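Local coordinates for protein ubiquitin-conjugating enzyme (Plasmodium vivax, PDB 2FO3) that probably accepts activated ubiquitin from an E1 enzyme as a thioester and passes it on toward substrates, as an E2 ubiquitin-conjugating enzyme of the UBC family, at residues R10-K13 and E14-N17. Sequence-based numbering, arbitrary orientation.
Sequences RIQK and ELHN
Arg10 and Glu14, one helical turn apart, are joined by a salt bridge in which a single carboxylate oxygen takes two nitrogens of the guanidinium. Arg10 NE points almost straight at Glu14 OE2, at 2.8 Å and 163°, and reaches the lone pair directed away from the other oxygen. The second bond, from Arg10 NH2 to Glu14 OE2, is longer at 3.2 Å and more bent, and it arrives from above the carboxylate plane. Both nitrogens go to OE2, which lies near the guanidinium plane at its NE side edge, a side-on grip rather than a two-by-two pairing, and the planes of the two groups lie 44° apart. Arg10 holds CG anti to its backbone N and then bends at chi2 (67°), which carries the guanidinium along the helix toward the next turn. Glu14 folds back to meet it, bent at chi2, and its CG rests 3.3 Å from Arg10 O. That same carbonyl accepts Glu14 N at 2.9 Å, so the pair is tied through backbone and side chains alike.

Arg10 NH2 also donates to Pro101 O in the loop before helix 105-116, and Glu14 OE1 accepts from Ile105 N at that helix's first residue. With OE2 held by Arg10 and OE1 by Ile105 N, the rotation of the buried Glu14 carboxylate is set; its chain also packs on Tyr65 and Trp38. On another side of the helix, Gln12 OE1 lies 3.8 Å from Leu15 CD2, a van der Waals contact between residues three apart. An i to i+4 salt bridge of this kind is a common helix motif; helix 10-20, packed beside the antiparallel sheet, is the N-terminal helix of the alpha/beta UBC fold of E2 enzymes.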
ATOM      1  N   ARG A  10       1.327  -4.691  16.531  1.00 31.80           N
ATOM      2  CA  ARG A  10       0.309  -4.474  15.522  1.00 32.59           C
ATOM      3  C   ARG A  10       0.864  -4.804  14.096  1.00 27.96           C
ATOM      4  O   ARG A  10       0.133  -5.324  13.252  1.00 30.24           O
ATOM      5  CB  ARG A  10      -0.238  -3.044  15.614  1.00 32.89           C
ATOM      6  CG  ARG A  10      -1.175  -2.675  14.495  1.00 29.36           C
ATOM      7  CD  ARG A  10      -2.493  -3.450  14.518  1.00 27.07           C
ATOM      8  NE  ARG A  10      -3.315  -2.906  13.452  1.00 28.98           N
ATOM      9  CZ  ARG A  10      -4.052  -1.805  13.561  1.00 26.77           C
ATOM     10  NH1 ARG A  10      -4.159  -1.165  14.720  1.00 25.07           N
ATOM     11  NH2 ARG A  10      -4.725  -1.379  12.521  1.00 27.30           N
ATOM     12  N   ILE A  11       2.152  -4.534  13.865  1.00 26.51           N
ATOM     13  CA  ILE A  11       2.790  -4.844  12.571  1.00 27.97           C
ATOM     14  C   ILE A  11       2.710  -6.368  12.283  1.00 27.84           C
ATOM     15  O   ILE A  11       2.333  -6.788  11.175  1.00 26.53           O
ATOM     16  CB  ILE A  11       4.267  -4.253  12.447  1.00 29.56           C
ATOM     17  CG1 ILE A  11       4.229  -2.701  12.396  1.00 29.55           C
ATOM     18  CG2 ILE A  11       4.991  -4.832  11.222  1.00 28.00           C
ATOM     19  CD1 ILE A  11       5.652  -2.022  12.467  1.00 32.16           C
ATOM     20  N   GLN A  12       3.022  -7.178  13.295  1.00 27.73           N
ATOM     21  CA  GLN A  12       2.921  -8.659  13.154  1.00 27.80           C
ATOM     22  C   GLN A  12       1.478  -9.117  12.830  1.00 23.03           C
ATOM     23  O   GLN A  12       1.260  -9.992  11.976  1.00 23.68           O
ATOM     24  CB  GLN A  12       3.448  -9.361  14.416  1.00 27.36           C
ATOM     25  CG  GLN A  12       3.505 -10.877  14.271  1.00 27.03           C
ATOM     26  CD  GLN A  12       4.586 -11.379  13.318  1.00 28.77           C
ATOM     27  OE1 GLN A  12       5.440 -10.606  12.834  1.00 27.78           O
ATOM     28  NE2 GLN A  12       4.568 -12.703  13.055  1.00 26.85           N
ATOM     29  N   LYS A  13       0.495  -8.504  13.497  1.00 21.54           N
ATOM     30  CA  LYS A  13      -0.923  -8.794  13.235  1.00 24.48           C
ATOM     31  C   LYS A  13      -1.288  -8.452  11.784  1.00 25.36           C
ATOM     32  O   LYS A  13      -1.931  -9.234  11.071  1.00 23.65           O
ATOM     33  CB  LYS A  13      -1.794  -7.979  14.209  1.00 27.62           C
ATOM     34  CG  LYS A  13      -1.649  -8.431  15.667  1.00 35.67           C
ATOM     35  CD  LYS A  13      -2.406  -7.498  16.643  1.00 38.34           C
ATOM     36  CE  LYS A  13      -2.396  -8.067  18.048  1.00 40.54           C
ATOM     37  NZ  LYS A  13      -1.012  -8.069  18.584  1.00 46.81           N
ATOM     38  N   GLU A  14      -0.866  -7.265  11.338  1.00 23.59           N
ATOM     39  CA  GLU A  14      -1.081  -6.861   9.935  1.00 22.12           C
ATOM     40  C   GLU A  14      -0.376  -7.808   8.928  1.00 18.69           C
ATOM     41  O   GLU A  14      -0.927  -8.111   7.837  1.00 20.84           O
ATOM     42  CB  GLU A  14      -0.615  -5.401   9.731  1.00 23.43           C
ATOM     43  CG  GLU A  14      -1.459  -4.372  10.497  1.00 26.55           C
ATOM     44  CD  GLU A  14      -2.906  -4.306  10.042  1.00 26.38           C
ATOM     45  OE1 GLU A  14      -3.201  -4.606   8.870  1.00 28.48           O
ATOM     46  OE2 GLU A  14      -3.757  -3.942  10.871  1.00 25.05           O
ATOM     47  N   LEU A  15       0.831  -8.255   9.287  1.00 25.77           N
ATOM     48  CA  LEU A  15       1.609  -9.172   8.433  1.00 24.23           C
ATOM     49  C   LEU A  15       0.842 -10.483   8.227  1.00 23.36           C
ATOM     50  O   LEU A  15       0.658 -10.913   7.100  1.00 21.95           O
ATOM     51  CB  LEU A  15       2.973  -9.451   9.038  1.00 25.27           C
ATOM     52  CG  LEU A  15       3.879 -10.463   8.295  1.00 25.46           C
ATOM     53  CD1 LEU A  15       4.114 -10.133   6.809  1.00 26.30           C
ATOM     54  CD2 LEU A  15       5.193 -10.539   9.062  1.00 27.57           C
ATOM     55  N   HIS A  16       0.387 -11.092   9.328  1.00 25.62           N
ATOM     56  CA  HIS A  16      -0.519 -12.253   9.250  1.00 24.49           C
ATOM     57  C   HIS A  16      -1.711 -11.957   8.370  1.00 23.32           C
ATOM     58  O   HIS A  16      -2.063 -12.739   7.493  1.00 24.06           O
ATOM     59  CB  HIS A  16      -1.004 -12.667  10.658  1.00 26.71           C
ATOM     60  CG  HIS A  16      -2.155 -13.632  10.633  1.00 29.22           C
ATOM     61  ND1 HIS A  16      -2.060 -14.896  10.087  1.00 28.82           N
ATOM     62  CD2 HIS A  16      -3.429 -13.515  11.088  1.00 30.34           C
ATOM     63  CE1 HIS A  16      -3.224 -15.518  10.212  1.00 31.27           C
ATOM     64  NE2 HIS A  16      -4.074 -14.699  10.805  1.00 29.76           N
ATOM     65  N   ASN A  17      -2.359 -10.813   8.605  1.00 24.31           N
ATOM     66  CA  ASN A  17      -3.558 -10.496   7.826  1.00 23.16           C
ATOM     67  C   ASN A  17      -3.310 -10.385   6.347  1.00 24.71           C
ATOM     68  O   ASN A  17      -4.097 -10.911   5.537  1.00 26.68           O
ATOM     69  CB  ASN A  17      -4.232  -9.217   8.342  1.00 26.96           C
ATOM     70  CG  ASN A  17      -5.445  -8.864   7.535  1.00 29.96           C
ATOM     71  OD1 ASN A  17      -5.444  -7.898   6.767  1.00 33.47           O
ATOM     72  ND2 ASN A  17      -6.470  -9.681   7.642  1.00 26.81           N
TER